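Local atomic coordinates of 3-carboxy-cis,cis-muconate cycloisomerase (Pseudomonas putida, PDB entry 1RE5), a protein that belongs to the largely helical fumarase/aspartase superfamily of enzymes and assembles as a tetramer of identical chains. Residues G103-D108 with P225-R230; G113-L118 with R186-Q191; G75-P80 with D108-G113; S238-V243 with D329-V334. All blocks are in the same frame, centred on the assembly; numbering follows the deposited sequence.

Interaction 1 of 4, residues G103-D108 with P225-R230; sequences GATSQD and PWHTQR
Gln107, Asp108 and Thr105 all touch the imidazole of His227. The extended chain of Gln107 slides past the ring in the opposite sense to the histidine side chain, with CG of Gln107 3.8 Å from ND1 of His227 and the amide plane turned 37° from that of the ring. CG of Gln107 lies anti to the backbone N (chi1 -167°), and the chain runs straight on from there to bring its amide beside the main chain of His227 and the tip of Arg230. Asp108 approaches differently: OD1 sits at the ring edge, near its plane, 3.0 Å from CE1 of His227. Thr105 meets the same end of the ring tip to tip through its methyl, CG2 standing 4.0 Å from CE1 of His227. All this happens where helix 106-142, a long helix of the central bundle that marks the superfamily, begins; Thr105 occupies the N-cap position. The opposing loop is shaped by a type I turn from Trp226 to Gln229, and a weak bond of 3.3 Å from NH1 of Arg230 to Trp226 O ties the far end of the loop back to that turn. Further out, the guanidinium of Arg230 forms salt bridges with Asp111, one turn along the helix from Gln107, and with Glu323. The carboxylate of Asp108 is gripped by backbone N-H groups of Gly193 and Gly194, which set the group that borders the imidazole. Trp320 of helix 319-347 covers both Gln107 and Arg230, while Thr228 reaches His313 O.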
# COMPACT_ATOMS: atom_id res chain seq x y z
N GLY D 103 -28.25 -27.05 4.24
CA GLY D 103 -28.34 -26.30 3.00
C GLY D 103 -27.42 -25.10 2.86
O GLY D 103 -27.45 -24.41 1.84
N ALA D 104 -26.59 -24.87 3.88
CA ALA D 104 -25.67 -23.74 3.88
C ALA D 104 -24.22 -24.17 3.66
O ALA D 104 -23.83 -25.30 3.97
CB ALA D 104 -25.79 -22.97 5.20
N THR D 105 -23.42 -23.25 3.12
CA THR D 105 -22.02 -23.53 2.88
C THR D 105 -21.23 -22.80 3.95
O THR D 105 -21.77 -21.92 4.62
CB THR D 105 -21.63 -23.07 1.44
OG1 THR D 105 -20.30 -23.51 1.14
CG2 THR D 105 -21.71 -21.57 1.30
N SER D 106 -19.97 -23.16 4.14
CA SER D 106 -19.12 -22.53 5.15
C SER D 106 -19.09 -20.99 5.07
O SER D 106 -19.28 -20.30 6.08
CB SER D 106 -17.69 -23.06 5.04
OG SER D 106 -17.64 -24.44 5.35
N GLN D 107 -18.87 -20.46 3.88
CA GLN D 107 -18.81 -19.01 3.72
C GLN D 107 -20.11 -18.30 4.14
O GLN D 107 -20.07 -17.15 4.58
CB GLN D 107 -18.44 -18.64 2.28
CG GLN D 107 -18.07 -17.17 2.14
CD GLN D 107 -17.58 -16.79 0.77
OE1 GLN D 107 -17.23 -15.64 0.52
NE2 GLN D 107 -17.57 -17.75 -0.14
N ASP D 108 -21.25 -18.98 4.00
CA ASP D 108 -22.52 -18.38 4.40
C ASP D 108 -22.46 -18.03 5.88
O ASP D 108 -22.84 -16.93 6.29
CB ASP D 108 -23.68 -19.34 4.17
CG ASP D 108 -23.95 -19.59 2.71
OD1 ASP D 108 -23.87 -18.64 1.92
OD2 ASP D 108 -24.27 -20.74 2.35
N PRO D 225 -26.52 -13.72 -3.74
CA PRO D 225 -25.41 -14.01 -2.82
C PRO D 225 -24.17 -13.29 -3.33
O PRO D 225 -24.07 -12.99 -4.52
CB PRO D 225 -25.28 -15.53 -2.92
CG PRO D 225 -26.70 -15.97 -3.17
CD PRO D 225 -27.17 -14.96 -4.20
N TRP D 226 -23.21 -13.01 -2.46
CA TRP D 226 -22.00 -12.31 -2.88
C TRP D 226 -20.68 -12.95 -2.40
O TRP D 226 -19.79 -12.25 -1.92
CB TRP D 226 -22.06 -10.84 -2.42
CG TRP D 226 -22.56 -10.69 -1.01
CD1 TRP D 226 -23.86 -10.80 -0.59
CD2 TRP D 226 -21.77 -10.48 0.17
NE1 TRP D 226 -23.92 -10.67 0.78
CE2 TRP D 226 -22.66 -10.47 1.27
CE3 TRP D 226 -20.40 -10.29 0.40
CZ2 TRP D 226 -22.22 -10.30 2.59
CZ3 TRP D 226 -19.96 -10.12 1.72
CH2 TRP D 226 -20.88 -10.12 2.79
N HIS D 227 -20.56 -14.27 -2.55
CA HIS D 227 -19.36 -14.97 -2.12
C HIS D 227 -18.06 -14.40 -2.70
O HIS D 227 -17.03 -14.37 -2.01
CB HIS D 227 -19.44 -16.46 -2.48
CG HIS D 227 -20.56 -17.19 -1.80
ND1 HIS D 227 -20.82 -17.06 -0.46
CD2 HIS D 227 -21.49 -18.04 -2.29
CE1 HIS D 227 -21.87 -17.80 -0.14
NE2 HIS D 227 -22.30 -18.40 -1.24
N THR D 228 -18.09 -13.95 -3.95
CA THR D 228 -16.89 -13.39 -4.57
C THR D 228 -17.04 -11.96 -5.11
O THR D 228 -16.27 -11.51 -5.97
CB THR D 228 -16.34 -14.33 -5.69
OG1 THR D 228 -17.30 -14.46 -6.74
CG2 THR D 228 -16.06 -15.70 -5.12
N GLN D 229 -18.05 -11.25 -4.60
CA GLN D 229 -18.29 -9.85 -4.94
C GLN D 229 -18.15 -9.17 -3.56
O GLN D 229 -19.13 -9.07 -2.81
CB GLN D 229 -19.70 -9.65 -5.50
CG GLN D 229 -19.95 -10.26 -6.89
CD GLN D 229 -19.08 -9.66 -7.99
OE1 GLN D 229 -18.53 -8.57 -7.84
NE2 GLN D 229 -18.97 -10.38 -9.11
N ARG D 230 -16.94 -8.72 -3.24
CA ARG D 230 -16.67 -8.14 -1.93
C ARG D 230 -16.70 -6.61 -1.77
O ARG D 230 -16.26 -6.08 -0.73
CB ARG D 230 -15.31 -8.66 -1.45
CG ARG D 230 -14.97 -10.05 -1.97
CD ARG D 230 -15.88 -11.08 -1.36
NE ARG D 230 -15.52 -11.34 0.03
CZ ARG D 230 -16.32 -11.97 0.89
NH1 ARG D 230 -17.53 -12.38 0.50
NH2 ARG D 230 -15.92 -12.19 2.13

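Interaction 2 of 4, residues G113-L118 with R186-Q191; sequences GLVLQL and RLLVLQ
The flat groups that Val115 meets across this contact are peptide units of Leu187 to Val189; no aromatic ring of either segment takes part. Both of its methyls lie against the carbonyl of Val189, CG1 and CG2 of Val115 each 3.7 Å from Val189 O, and CG1 of Val115 also comes to 4.0 Å from Leu187 O. With CG1 anti to the backbone N (chi1 172°), that branch is placed against the bend in the opposite chain. The bend is an inverse gamma turn centred on Leu188, closed by a 2.8 Å hydrogen bond from Val189 N to Leu187 O. It turns the chain sharply as helix 162-187 ends. The side chain of Leu188 adds a hydrocarbon touch of its own, its CD2 lying 4.1 Å from CG1 of Val115. One helical turn further on, Leu118 crosses Leu187 at about a right angle, and the two meet by a single branch each, CD1 of Leu118 4.1 Å from CD1 of Leu187. No hydrogen bond links the two segments, which are joined by van der Waals packing alone. Leu233 and Phe236 of helix 231-257 press on Leu118, and Trp226 and Arg232 lie against Val189. Thr220 makes backbone hydrogen bonds with Leu188 and Leu190. The whole is an end-of-helix contact in the long helical bundle of the fumarase/aspartase fold: as helix 162-187 gives way to loop, Leu187 at its end and the peptides of the turn pack on the flank of helix 106-142.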
# COMPACT_ATOMS: atom_id res chain seq x y z
N GLY D 113 -21.75 -14.12 9.79
CA GLY D 113 -21.28 -13.92 11.15
C GLY D 113 -20.50 -12.62 11.23
O GLY D 113 -20.64 -11.84 12.18
N LEU D 114 -19.68 -12.38 10.20
CA LEU D 114 -18.86 -11.17 10.10
C LEU D 114 -19.78 -9.95 10.02
O LEU D 114 -19.61 -8.98 10.77
CB LEU D 114 -17.99 -11.21 8.83
CG LEU D 114 -16.70 -10.37 8.68
CD1 LEU D 114 -16.52 -10.03 7.20
CD2 LEU D 114 -16.76 -9.09 9.49
N VAL D 115 -20.76 -10.01 9.13
CA VAL D 115 -21.69 -8.90 8.98
C VAL D 115 -22.33 -8.58 10.32
O VAL D 115 -22.55 -7.41 10.64
CB VAL D 115 -22.79 -9.19 7.94
CG1 VAL D 115 -23.84 -8.09 7.98
CG2 VAL D 115 -22.17 -9.26 6.55
N LEU D 116 -22.63 -9.60 11.11
CA LEU D 116 -23.22 -9.33 12.41
C LEU D 116 -22.21 -8.56 13.26
O LEU D 116 -22.57 -7.58 13.93
CB LEU D 116 -23.63 -10.63 13.12
CG LEU D 116 -24.83 -11.36 12.49
CD1 LEU D 116 -25.15 -12.61 13.29
CD2 LEU D 116 -26.04 -10.43 12.42
N GLN D 117 -20.94 -8.97 13.22
CA GLN D 117 -19.92 -8.28 14.00
C GLN D 117 -19.75 -6.87 13.47
O GLN D 117 -19.58 -5.92 14.24
CB GLN D 117 -18.58 -9.01 13.92
CG GLN D 117 -18.63 -10.41 14.44
CD GLN D 117 -17.29 -11.10 14.39
OE1 GLN D 117 -16.41 -10.83 15.20
NE2 GLN D 117 -17.12 -11.98 13.41
N LEU D 118 -19.81 -6.73 12.15
CA LEU D 118 -19.66 -5.42 11.56
C LEU D 118 -20.78 -4.49 12.00
O LEU D 118 -20.57 -3.30 12.22
CB LEU D 118 -19.63 -5.54 10.04
CG LEU D 118 -18.36 -6.17 9.48
CD1 LEU D 118 -18.40 -6.12 7.96
CD2 LEU D 118 -17.13 -5.42 10.00
N ARG D 186 -26.55 -0.98 2.46
CA ARG D 186 -25.76 -1.72 1.49
C ARG D 186 -24.92 -2.80 2.18
O ARG D 186 -24.82 -3.93 1.70
CB ARG D 186 -24.87 -0.72 0.78
CG ARG D 186 -24.48 -1.04 -0.61
CD ARG D 186 -23.60 0.11 -1.10
NE ARG D 186 -24.37 1.33 -1.34
CZ ARG D 186 -23.92 2.56 -1.11
NH1 ARG D 186 -22.71 2.76 -0.61
NH2 ARG D 186 -24.68 3.61 -1.40
N LEU D 187 -24.34 -2.45 3.31
CA LEU D 187 -23.47 -3.36 4.06
C LEU D 187 -24.15 -4.46 4.85
O LEU D 187 -23.72 -5.61 4.81
CB LEU D 187 -22.60 -2.56 5.04
CG LEU D 187 -21.72 -3.40 5.96
CD1 LEU D 187 -20.56 -4.03 5.19
CD2 LEU D 187 -21.19 -2.50 7.06
N LEU D 188 -25.21 -4.11 5.58
CA LEU D 188 -25.92 -5.06 6.41
C LEU D 188 -26.85 -5.98 5.63
O LEU D 188 -28.08 -5.89 5.73
CB LEU D 188 -26.71 -4.31 7.49
CG LEU D 188 -25.84 -3.42 8.39
CD1 LEU D 188 -26.68 -2.78 9.50
CD2 LEU D 188 -24.73 -4.25 8.99
N VAL D 189 -26.25 -6.88 4.85
CA VAL D 189 -27.01 -7.83 4.06
C VAL D 189 -26.63 -9.25 4.47
O VAL D 189 -25.55 -9.48 5.03
CB VAL D 189 -26.75 -7.67 2.54
CG1 VAL D 189 -27.37 -6.37 2.05
CG2 VAL D 189 -25.24 -7.69 2.25
N LEU D 190 -27.52 -10.19 4.18
CA LEU D 190 -27.31 -11.59 4.52
C LEU D 190 -26.47 -12.28 3.45
O LEU D 190 -26.50 -11.88 2.28
CB LEU D 190 -28.65 -12.31 4.63
CG LEU D 190 -28.56 -13.83 4.77
CD1 LEU D 190 -28.21 -14.19 6.21
CD2 LEU D 190 -29.87 -14.47 4.33
N GLN D 191 -25.70 -13.29 3.85
CA GLN D 191 -24.90 -14.06 2.92
C GLN D 191 -25.43 -15.49 3.00
O GLN D 191 -25.08 -16.25 3.91
CB GLN D 191 -23.42 -14.09 3.30
CG GLN D 191 -22.58 -14.86 2.28
CD GLN D 191 -22.37 -14.07 0.99
OE1 GLN D 191 -21.34 -13.41 0.83
NE2 GLN D 191 -23.35 -14.12 0.09

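Interaction 3 of 4, residues G75-P80 with D108-G113; sequences GNSAIP and DAMDTG
Ala78 and Met110 bring the two backbones to their nearest approach, 6.3 Å between their CA atoms. The segment 108-113 is regular helix throughout, and Asp108 O accepts both Thr112 N and the hydroxyl of Thr112, the latter bond 2.9 Å from OG1 of Thr112 to Asp108 O. Segment 75-80 is instead a junction between two helices. Gly75 leaves helix 64-74 with a positive phi of 102°, and Asn76 then caps the next helix, its OD1 accepting Ile79 N at 3.1 Å with an angle of 158° at the hydrogen. Against this junction Met110 supplies the largest share of the contact. Its side chain leaves the helix toward the turn and bends at chi3 (-112°), which carries CE over to Asn76, whose side chain it crosses at about a right angle. CE of Met110 lies 3.4 Å from CG of Asn76, so the methyl rests beside the group that caps the helix. The sulphur takes the neighbouring place, SD of Met110 being 3.4 Å from OG of Ser77. Ala78 completes the surface with its methyl, CB of Ala78 standing 3.9 Å from CE of Met110 and 4.5 Å from CB of Ala109. Ser106, from the first turn of helix 106-142, also touches Asn76 and Ala78. Helix 21-40 flanks the contact, with Met28 on Ser77 and Phe31 on Ala109; Ile71 of helix 64-74 meets Ser77, as does Phe6 of a neighbouring subunit, the third, so that the junction touches both helices of its own chain and another copy of the protein.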
# COMPACT_ATOMS: atom_id res chain seq x y z
N GLY D 75 -9.20 -25.39 6.53
CA GLY D 75 -9.09 -24.36 5.52
C GLY D 75 -10.00 -23.19 5.81
O GLY D 75 -9.95 -22.17 5.13
N ASN D 76 -10.86 -23.34 6.82
CA ASN D 76 -11.76 -22.27 7.22
C ASN D 76 -12.23 -22.51 8.65
O ASN D 76 -11.84 -23.48 9.29
CB ASN D 76 -12.95 -22.13 6.27
CG ASN D 76 -13.88 -23.32 6.32
OD1 ASN D 76 -14.22 -23.82 7.39
ND2 ASN D 76 -14.33 -23.77 5.15
N SER D 77 -13.08 -21.62 9.15
CA SER D 77 -13.56 -21.74 10.52
C SER D 77 -14.92 -22.42 10.64
O SER D 77 -15.21 -23.06 11.65
CB SER D 77 -13.62 -20.36 11.14
OG SER D 77 -14.31 -19.47 10.27
N ALA D 78 -15.75 -22.28 9.62
CA ALA D 78 -17.09 -22.86 9.65
C ALA D 78 -17.15 -24.36 9.88
O ALA D 78 -17.81 -24.81 10.82
CB ALA D 78 -17.85 -22.51 8.37
N ILE D 79 -16.48 -25.15 9.04
CA ILE D 79 -16.58 -26.60 9.22
C ILE D 79 -16.14 -27.14 10.59
O ILE D 79 -16.81 -28.01 11.15
CB ILE D 79 -15.88 -27.41 8.07
CG1 ILE D 79 -14.43 -27.69 8.40
CG2 ILE D 79 -16.01 -26.68 6.75
CD1 ILE D 79 -13.79 -28.68 7.45
N PRO D 80 -15.03 -26.64 11.16
CA PRO D 80 -14.68 -27.21 12.46
C PRO D 80 -15.68 -26.79 13.53
O PRO D 80 -15.93 -27.53 14.48
CB PRO D 80 -13.29 -26.64 12.74
CG PRO D 80 -12.74 -26.45 11.38
CD PRO D 80 -13.91 -25.83 10.65
N ASP D 108 -21.25 -18.98 4.00
CA ASP D 108 -22.52 -18.38 4.40
C ASP D 108 -22.46 -18.03 5.88
O ASP D 108 -22.84 -16.93 6.29
CB ASP D 108 -23.68 -19.34 4.17
CG ASP D 108 -23.95 -19.59 2.71
OD1 ASP D 108 -23.87 -18.64 1.92
OD2 ASP D 108 -24.27 -20.74 2.35
N ALA D 109 -21.96 -18.98 6.67
CA ALA D 109 -21.87 -18.78 8.12
C ALA D 109 -20.81 -17.75 8.48
O ALA D 109 -21.02 -16.89 9.34
CB ALA D 109 -21.57 -20.10 8.81
N MET D 110 -19.67 -17.84 7.81
CA MET D 110 -18.57 -16.92 8.05
C MET D 110 -18.87 -15.46 7.66
O MET D 110 -18.68 -14.54 8.47
CB MET D 110 -17.36 -17.41 7.30
CG MET D 110 -16.89 -18.76 7.75
SD MET D 110 -15.28 -19.08 7.05
CE MET D 110 -15.69 -20.42 5.93
N ASP D 111 -19.33 -15.22 6.44
CA ASP D 111 -19.62 -13.86 6.02
C ASP D 111 -20.78 -13.27 6.82
O ASP D 111 -20.72 -12.11 7.24
CB ASP D 111 -19.96 -13.80 4.52
CG ASP D 111 -18.73 -13.75 3.63
OD1 ASP D 111 -17.59 -13.70 4.15
OD2 ASP D 111 -18.91 -13.76 2.39
N THR D 112 -21.83 -14.04 7.04
CA THR D 112 -22.96 -13.51 7.79
C THR D 112 -22.54 -13.22 9.22
O THR D 112 -22.92 -12.20 9.78
CB THR D 112 -24.15 -14.47 7.79
OG1 THR D 112 -24.62 -14.64 6.44
CG2 THR D 112 -25.28 -13.90 8.66
N GLY D 113 -21.75 -14.12 9.79
CA GLY D 113 -21.28 -13.92 11.15
C GLY D 113 -20.50 -12.62 11.23
O GLY D 113 -20.64 -11.84 12.18

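Interaction 4 of 4, residues S238-V243 with D329-V334; sequences SVLGLV and DICCLV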
# COMPACT_ATOMS: atom_id res chain seq x y z
N SER D 238 -13.04 1.29 3.59
CA SER D 238 -12.63 2.53 2.97
C SER D 238 -13.09 3.76 3.75
O SER D 238 -12.34 4.72 3.92
CB SER D 238 -13.17 2.56 1.55
OG SER D 238 -12.91 3.82 0.99
N VAL D 239 -14.32 3.75 4.24
CA VAL D 239 -14.82 4.90 5.00
C VAL D 239 -14.05 4.98 6.31
O VAL D 239 -13.69 6.06 6.77
CB VAL D 239 -16.35 4.79 5.25
CG1 VAL D 239 -16.85 6.00 6.03
CG2 VAL D 239 -17.08 4.71 3.90
N LEU D 240 -13.79 3.82 6.91
CA LEU D 240 -13.02 3.79 8.16
C LEU D 240 -11.64 4.39 7.86
O LEU D 240 -11.03 5.07 8.71
CB LEU D 240 -12.88 2.35 8.66
CG LEU D 240 -13.76 1.92 9.85
CD1 LEU D 240 -15.19 2.36 9.65
CD2 LEU D 240 -13.69 0.40 9.98
N GLY D 241 -11.18 4.17 6.62
CA GLY D 241 -9.90 4.68 6.19
C GLY D 241 -9.95 6.20 6.20
O GLY D 241 -9.03 6.86 6.70
N LEU D 242 -11.03 6.74 5.65
CA LEU D 242 -11.24 8.18 5.60
C LEU D 242 -11.22 8.76 7.03
O LEU D 242 -10.62 9.81 7.28
CB LEU D 242 -12.58 8.48 4.92
CG LEU D 242 -12.67 9.01 3.47
CD1 LEU D 242 -11.46 8.62 2.63
CD2 LEU D 242 -13.97 8.48 2.87
N VAL D 243 -11.87 8.06 7.96
CA VAL D 243 -11.92 8.52 9.35
C VAL D 243 -10.52 8.54 9.96
O VAL D 243 -10.15 9.49 10.65
CB VAL D 243 -12.81 7.61 10.21
CG1 VAL D 243 -12.64 7.97 11.68
CG2 VAL D 243 -14.26 7.77 9.80
N ASP D 329 -8.56 -5.77 12.03
CA ASP D 329 -7.48 -4.86 12.42
C ASP D 329 -7.85 -3.42 12.14
O ASP D 329 -7.59 -2.54 12.96
CB ASP D 329 -6.18 -5.20 11.68
CG ASP D 329 -5.40 -6.30 12.36
OD1 ASP D 329 -4.27 -6.59 11.91
OD2 ASP D 329 -5.93 -6.87 13.36
N ILE D 330 -8.43 -3.17 10.97
CA ILE D 330 -8.81 -1.82 10.59
C ILE D 330 -9.79 -1.24 11.61
O ILE D 330 -9.60 -0.14 12.11
CB ILE D 330 -9.43 -1.79 9.19
CG1 ILE D 330 -8.39 -2.22 8.15
CG2 ILE D 330 -9.94 -0.39 8.87
CD1 ILE D 330 -8.94 -2.40 6.76
N CYS D 331 -10.84 -2.01 11.92
CA CYS D 331 -11.84 -1.58 12.89
C CYS D 331 -11.24 -1.26 14.25
O CYS D 331 -11.59 -0.25 14.88
CB CYS D 331 -12.90 -2.67 13.04
SG CYS D 331 -13.99 -2.80 11.61
N CYS D 332 -10.34 -2.11 14.72
CA CYS D 332 -9.72 -1.89 16.02
C CYS D 332 -8.84 -0.65 16.02
O CYS D 332 -8.89 0.16 16.94
CB CYS D 332 -8.92 -3.12 16.44
SG CYS D 332 -9.99 -4.54 16.70
N LEU D 333 -8.04 -0.51 14.97
CA LEU D 333 -7.14 0.64 14.82
C LEU D 333 -7.91 1.95 14.88
O LEU D 333 -7.52 2.89 15.57
CB LEU D 333 -6.39 0.53 13.49
CG LEU D 333 -4.86 0.34 13.46
CD1 LEU D 333 -4.32 -0.05 14.83
CD2 LEU D 333 -4.53 -0.72 12.42
N VAL D 334 -9.01 2.00 14.14
CA VAL D 334 -9.83 3.19 14.11
C VAL D 334 -10.54 3.42 15.45
O VAL D 334 -10.64 4.57 15.91
CB VAL D 334 -10.86 3.09 12.97
CG1 VAL D 334 -11.79 4.28 12.99
CG2 VAL D 334 -10.13 3.02 11.63
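Leu240 is the principal bump here, entering a hollow on helix 319-347 formed by Ile330, Cys331 and Val334. Its CD2 makes the closest side-chain approach, 3.6 Å from SG of Cys331, while the base of the side chain lies against the near wall, CB of Leu240 being 4.0 Å from CG2 of Ile330. Val334 borders the hollow as well and is itself a bump for the other helix. One branch is turned to Leu240, with CG2 of Val334 3.7 Å from Leu240 O; the other meets Val243, CG1 of Val334 lying 4.0 Å from CG1 of Val243, where the two valines cross at about a right angle. With CG1 anti to its backbone N (chi1 176°), Val334 directs its two methyls to residues one turn apart. The helical segments run nearly parallel, 26° between their directions, with their axes 10.0 Å apart at closest approach, a spacing bridged mainly by apolar side chains. Leu301, Leu302 and Leu305 of helix 286-307 cover Ile330, Phe19 lies on Cys331, and His176 of helix 162-187 borders Val243. Thus helices 231-257 and 319-347 pack within the bundle, flanked by helices 162-187 and 286-307.

All four contacts are largely buried, but they occupy different depths of the fold. Interaction 4 lies about 6 Å from the chain's centre and joins two bundle helices mainly by hydrocarbon and sulphur; the others lie together on one side of the chain's centre, their own centres 19 to 28 Å from it, and all use helix 106-142. Along that helix, interactions 1 and 3 share Asp108, and interactions 2 and 3 share Gly113. Interaction 1 brings the most polar groups together, where a loop meets the helix start. Interaction 2, nested along the chain within the loop closed by interaction 1, is apolar like interaction 4 but involves a chain leaving its helix. Interaction 3 mixes a capped turn with methionine packing.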